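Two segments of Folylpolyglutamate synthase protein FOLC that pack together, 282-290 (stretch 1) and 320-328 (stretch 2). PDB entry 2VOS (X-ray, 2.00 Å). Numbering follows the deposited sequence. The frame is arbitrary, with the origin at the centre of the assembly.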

ATOM      1  N   LEU A 282     -11.570  18.859  -6.966  1.00 41.99           N
ATOM      2  CA  LEU A 282     -12.713  19.042  -7.898  1.00 42.53           C
ATOM      3  C   LEU A 282     -13.616  20.252  -7.540  1.00 43.34           C
ATOM      4  O   LEU A 282     -14.224  20.842  -8.418  1.00 42.71           O
ATOM      5  N   GLY A 283     -13.741  20.568  -6.251  1.00 43.49           N
ATOM      6  CA  GLY A 283     -14.576  21.655  -5.788  1.00 43.54           C
ATOM      7  C   GLY A 283     -13.830  22.953  -5.485  1.00 44.61           C
ATOM      8  O   GLY A 283     -14.438  23.925  -5.027  1.00 45.39           O
ATOM      9  N   GLY A 284     -12.530  23.020  -5.772  1.00 43.35           N
ATOM     10  CA  GLY A 284     -11.817  24.288  -5.621  1.00 43.88           C
ATOM     11  C   GLY A 284     -10.438  24.144  -4.979  1.00 44.03           C
ATOM     12  O   GLY A 284      -9.899  23.037  -4.864  1.00 43.18           O
ATOM     13  N   VAL A 285      -9.874  25.259  -4.532  1.00 43.00           N
ATOM     14  CA  VAL A 285      -8.554  25.255  -3.949  1.00 43.60           C
ATOM     15  C   VAL A 285      -8.611  25.084  -2.420  1.00 44.30           C
ATOM     16  O   VAL A 285      -9.338  25.789  -1.728  1.00 44.33           O
ATOM     17  N   TYR A 286      -7.847  24.131  -1.885  1.00 43.55           N
ATOM     18  CA  TYR A 286      -7.751  23.943  -0.466  1.00 41.83           C
ATOM     19  C   TYR A 286      -6.317  24.293  -0.070  1.00 41.85           C
ATOM     20  O   TYR A 286      -5.390  23.728  -0.616  1.00 42.28           O
ATOM     21  N   SER A 287      -6.134  25.198   0.901  1.00 42.02           N
ATOM     22  CA  SER A 287      -4.796  25.756   1.262  1.00 43.01           C
ATOM     23  C   SER A 287      -4.290  25.328   2.638  1.00 42.03           C
ATOM     24  O   SER A 287      -5.076  24.924   3.442  1.00 41.09           O
ATOM     25  N   ASP A 288      -2.993  25.481   2.896  1.00 42.41           N
ATOM     26  CA  ASP A 288      -2.391  25.196   4.196  1.00 44.16           C
ATOM     27  C   ASP A 288      -2.721  23.795   4.691  1.00 42.01           C
ATOM     28  O   ASP A 288      -3.054  23.601   5.860  1.00 40.74           O
ATOM     29  N   ILE A 289      -2.656  22.825   3.793  1.00 40.19           N
ATOM     30  CA  ILE A 289      -2.797  21.460   4.190  1.00 39.78           C
ATOM     31  C   ILE A 289      -1.455  20.946   4.737  1.00 40.68           C
ATOM     32  O   ILE A 289      -0.479  20.843   3.978  1.00 41.46           O
ATOM     33  N   TYR A 290      -1.405  20.644   6.030  1.00 38.55           N
ATOM     34  CA  TYR A 290      -0.229  19.998   6.574  1.00 38.62           C
ATOM     35  C   TYR A 290      -0.389  18.497   6.475  1.00 38.74           C
ATOM     36  O   TYR A 290      -1.387  17.939   6.975  1.00 38.88           O
ATOM     37  N   GLN A 320     -17.888  22.632  -2.582  1.00 46.32           N
ATOM     38  CA  GLN A 320     -16.625  22.305  -1.966  1.00 47.08           C
ATOM     39  C   GLN A 320     -16.777  21.580  -0.604  1.00 45.14           C
ATOM     40  O   GLN A 320     -17.652  21.908   0.209  1.00 45.26           O
ATOM     41  N   LEU A 321     -15.901  20.632  -0.310  1.00 44.75           N
ATOM     42  CA  LEU A 321     -15.893  20.032   1.042  1.00 42.81           C
ATOM     43  C   LEU A 321     -15.434  21.086   2.061  1.00 42.00           C
ATOM     44  O   LEU A 321     -14.651  21.937   1.718  1.00 41.28           O
ATOM     45  N   ASP A 322     -15.894  21.013   3.306  1.00 42.26           N
ATOM     46  CA  ASP A 322     -15.426  21.917   4.387  1.00 42.96           C
ATOM     47  C   ASP A 322     -13.898  21.891   4.425  1.00 42.46           C
ATOM     48  O   ASP A 322     -13.350  20.849   4.716  1.00 43.26           O
ATOM     49  N   GLY A 323     -13.221  23.012   4.178  1.00 41.59           N
ATOM     50  CA  GLY A 323     -11.741  23.043   4.202  1.00 39.99           C
ATOM     51  C   GLY A 323     -11.103  22.678   5.550  1.00 38.30           C
ATOM     52  O   GLY A 323     -10.020  22.093   5.585  1.00 37.99           O
ATOM     53  N   ASP A 324     -11.757  23.021   6.667  1.00 36.97           N
ATOM     54  CA  ASP A 324     -11.241  22.603   7.990  1.00 36.29           C
ATOM     55  C   ASP A 324     -11.253  21.085   8.119  1.00 36.75           C
ATOM     56  O   ASP A 324     -10.363  20.515   8.750  1.00 36.93           O
ATOM     57  N   ALA A 325     -12.281  20.423   7.566  1.00 35.30           N
ATOM     58  CA  ALA A 325     -12.335  18.966   7.689  1.00 37.41           C
ATOM     59  C   ALA A 325     -11.250  18.329   6.793  1.00 37.79           C
ATOM     60  O   ALA A 325     -10.574  17.325   7.142  1.00 38.53           O
ATOM     61  N   VAL A 326     -11.055  18.911   5.606  1.00 38.62           N
ATOM     62  CA  VAL A 326      -9.976  18.414   4.739  1.00 37.76           C
ATOM     63  C   VAL A 326      -8.600  18.610   5.453  1.00 38.64           C
ATOM     64  O   VAL A 326      -7.781  17.722   5.430  1.00 37.51           O
ATOM     65  N   ARG A 327      -8.328  19.794   6.009  1.00 38.79           N
ATOM     66  CA  ARG A 327      -7.065  19.994   6.732  1.00 38.34           C
ATOM     67  C   ARG A 327      -6.926  19.002   7.885  1.00 38.53           C
ATOM     68  O   ARG A 327      -5.850  18.404   8.065  1.00 38.20           O
ATOM     69  N   ALA A 328      -7.998  18.839   8.656  1.00 38.72           N
ATOM     70  CA  ALA A 328      -7.975  17.882   9.812  1.00 38.75           C
ATOM     71  C   ALA A 328      -7.759  16.419   9.369  1.00 39.38           C
ATOM     72  O   ALA A 328      -7.029  15.676  10.049  1.00 38.73           O
TER

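The contact is a strand laid beside a helix and its N-terminal lead-in, built around one buried tyrosine and bordered by two long polar side chains that reach back to strand carbonyls. The axes of strand 284-290 and helix 323-328 approach to 8.1 Å, with their N-to-C directions 27° apart, so the register advances in the same sense on both: CA of Gly283 lies 4.4 Å from CA of Gln320, CA of Tyr286 6.2 Å from CA of Gly323, and CA of Ile289 5.2 Å from CA of Arg327. Together the stretches bury 487 Å².

Tyr286 contributes the largest share, 103 Å². Its CA-to-CB bond points toward the other stretch, and with chi1 m (-58°) and chi2 at -98° the ring reaches toward the lead-in to the helix. Gln320 NE2 lies over one face, whereas CA of Gly323 sits at the ring edge, 4.2 Å from Tyr286 CD1. Among the ring's apolar contacts, CE1 is 3.8 Å from Val326 CG2 and 4.2 Å from Leu321 CB. At the tip, Leu321 N donates to Tyr286 OH (3.1 Å, N-H...O angle 146°), tying the ring to the backbone just before the helix; the same OH also comes tightly, 3.0 Å, against Gln320 CG.

Val326 is buried and points toward the strand with chi1 t. Both its methyls approach the tyrosine ring, and CG1 also lies 4.1 Å from Ile289 CD1. Ile289, with chi1 m and chi2 t, leaves the strand sideways and thereby extends the apolar packing beyond the ring; its CG1 is also 4.2 Å from Arg327 CG.

Gln320 starts sideways, but chi1 t and chi2 t extend it until its amide comes nearer the strand. There NE2 donates to Val285 O (3.1 Å, 137°), although the CA-to-CB bond of Val285 itself points away. Space for this approach depends on the two glycines: an ideal CB on Gly283 would stand 3.1 Å from Gln320 CA, and one on Gly284 3.1 Å from Gln320 OE1. The backbone angles of Gly284 (137/-165) by themselves call for glycine.

Arg327 plays the corresponding part farther along. From a sideways start, chi1 m, chi2 t and chi3 m bring its guanidinium to the strand, where NH2 donates to Ser287 O (3.1 Å, 142°) near the guanidinium plane. Its CD packs 3.4 Å from Asp288 O. Within the helix, NH1 forms a salt bridge with Asp324 OD1 (2.8 Å, 161°), which helps hold the group in place. The CA-to-CB bond of Asp322 points away from the strand, and its side chain instead caps the helix, OD1 accepting from Asp324 N at 3.0 Å.

Two waters add to the polar network. Water 1 accepts from Arg327 NH2 at 3.1 Å and, weakly, from Ser287 N at 3.3 Å. Water 2 donates to Tyr290 O at 2.8 Å and to Arg327 O at 2.6 Å, bridging the two backbones. A cobalt(II) ion also touches this region.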

ATOM      1  CB  LEU A 282     -13.574  17.787  -7.920  1.00 42.01           C
ATOM      2  CG  LEU A 282     -12.824  16.491  -8.187  1.00 43.43           C
ATOM      3  CD1 LEU A 282     -13.818  15.398  -8.199  1.00 44.03           C
ATOM      4  CD2 LEU A 282     -12.126  16.570  -9.579  1.00 43.33           C
ATOM      5  CB  VAL A 285      -7.826  26.554  -4.294  1.00 44.41           C
ATOM      6  CG1 VAL A 285      -6.416  26.599  -3.679  1.00 42.26           C
ATOM      7  CG2 VAL A 285      -7.777  26.721  -5.815  1.00 45.41           C
ATOM      8  CB  TYR A 286      -8.065  22.492  -0.104  1.00 41.75           C
ATOM      9  CG  TYR A 286      -9.449  21.983  -0.558  1.00 43.52           C
ATOM     10  CD1 TYR A 286     -10.542  21.952   0.312  1.00 47.63           C
ATOM     11  CD2 TYR A 286      -9.647  21.559  -1.843  1.00 44.05           C
ATOM     12  CE1 TYR A 286     -11.821  21.490  -0.117  1.00 50.91           C
ATOM     13  CE2 TYR A 286     -10.912  21.106  -2.287  1.00 49.90           C
ATOM     14  CZ  TYR A 286     -11.985  21.048  -1.407  1.00 51.24           C
ATOM     15  OH  TYR A 286     -13.213  20.546  -1.848  1.00 58.44           O
ATOM     16  CB  SER A 287      -4.880  27.282   1.258  1.00 43.19           C
ATOM     17  OG  SER A 287      -5.314  27.710  -0.032  1.00 50.03           O
ATOM     18  CB  ASP A 288      -2.846  26.201   5.258  1.00 46.14           C
ATOM     19  CG  ASP A 288      -1.840  26.286   6.508  1.00 57.56           C
ATOM     20  OD1 ASP A 288      -0.574  26.075   6.311  1.00 64.60           O
ATOM     21  OD2 ASP A 288      -2.311  26.608   7.680  1.00 63.71           O
ATOM     22  CB  ILE A 289      -3.235  20.614   3.031  1.00 40.72           C
ATOM     23  CG1 ILE A 289      -4.676  20.990   2.666  1.00 40.18           C
ATOM     24  CG2 ILE A 289      -3.190  19.107   3.437  1.00 39.53           C
ATOM     25  CD1 ILE A 289      -5.103  20.474   1.313  1.00 38.27           C
ATOM     26  CB  TYR A 290       0.032  20.444   8.024  1.00 38.92           C
ATOM     27  CG  TYR A 290       1.200  19.659   8.635  1.00 38.93           C
ATOM     28  CD1 TYR A 290       2.525  19.955   8.307  1.00 41.54           C
ATOM     29  CD2 TYR A 290       0.974  18.625   9.541  1.00 41.52           C
ATOM     30  CE1 TYR A 290       3.610  19.231   8.869  1.00 41.60           C
ATOM     31  CE2 TYR A 290       2.083  17.857  10.112  1.00 39.36           C
ATOM     32  CZ  TYR A 290       3.376  18.177   9.746  1.00 41.27           C
ATOM     33  OH  TYR A 290       4.463  17.502  10.301  1.00 45.75           O
ATOM     34  CB  GLN A 320     -15.810  23.613  -1.821  1.00 48.61           C
ATOM     35  CG  GLN A 320     -14.292  23.379  -1.643  1.00 51.42           C
ATOM     36  CD  GLN A 320     -13.471  24.676  -1.824  1.00 58.99           C
ATOM     37  OE1 GLN A 320     -14.020  25.764  -2.058  1.00 59.58           O
ATOM     38  NE2 GLN A 320     -12.144  24.548  -1.722  1.00 60.60           N
ATOM     39  CB  LEU A 321     -14.921  18.853   1.093  1.00 42.99           C
ATOM     40  CG  LEU A 321     -15.163  17.619   0.215  1.00 41.74           C
ATOM     41  CD1 LEU A 321     -14.005  16.645   0.438  1.00 39.74           C
ATOM     42  CD2 LEU A 321     -16.501  17.000   0.571  1.00 43.38           C
ATOM     43  CB  ASP A 322     -15.886  21.334   5.704  1.00 44.49           C
ATOM     44  CG  ASP A 322     -15.526  22.190   6.894  1.00 48.39           C
ATOM     45  OD1 ASP A 322     -14.729  23.146   6.801  1.00 52.05           O
ATOM     46  OD2 ASP A 322     -16.142  21.947   7.940  1.00 56.13           O
ATOM     47  CB  ASP A 324     -12.087  23.195   9.131  1.00 34.68           C
ATOM     48  CG  ASP A 324     -11.934  24.708   9.241  1.00 36.13           C
ATOM     49  OD1 ASP A 324     -11.075  25.288   8.519  1.00 35.88           O
ATOM     50  OD2 ASP A 324     -12.639  25.347  10.046  1.00 30.34           O
ATOM     51  CB  ALA A 325     -13.746  18.463   7.276  1.00 38.10           C
ATOM     52  CB  VAL A 326      -9.971  19.155   3.410  1.00 39.61           C
ATOM     53  CG1 VAL A 326      -8.657  18.941   2.630  1.00 39.61           C
ATOM     54  CG2 VAL A 326     -11.309  18.839   2.565  1.00 37.13           C
ATOM     55  CB  ARG A 327      -6.969  21.399   7.263  1.00 38.21           C
ATOM     56  CG  ARG A 327      -6.449  22.361   6.212  1.00 39.39           C
ATOM     57  CD  ARG A 327      -6.335  23.840   6.674  1.00 39.90           C
ATOM     58  NE  ARG A 327      -7.661  24.469   6.846  1.00 40.89           N
ATOM     59  CZ  ARG A 327      -8.394  24.963   5.841  1.00 45.46           C
ATOM     60  NH1 ARG A 327      -9.596  25.495   6.094  1.00 40.22           N
ATOM     61  NH2 ARG A 327      -7.957  24.908   4.565  1.00 42.76           N
ATOM     62  CB  ALA A 328      -9.241  18.040  10.699  1.00 39.27           C
TER
HETATM   63  O   HOH W   1      -9.003  26.399   2.096  1.00 40.91           O
HETATM   64  O   HOH W   2      -3.614  19.559   7.466  1.00 24.99           O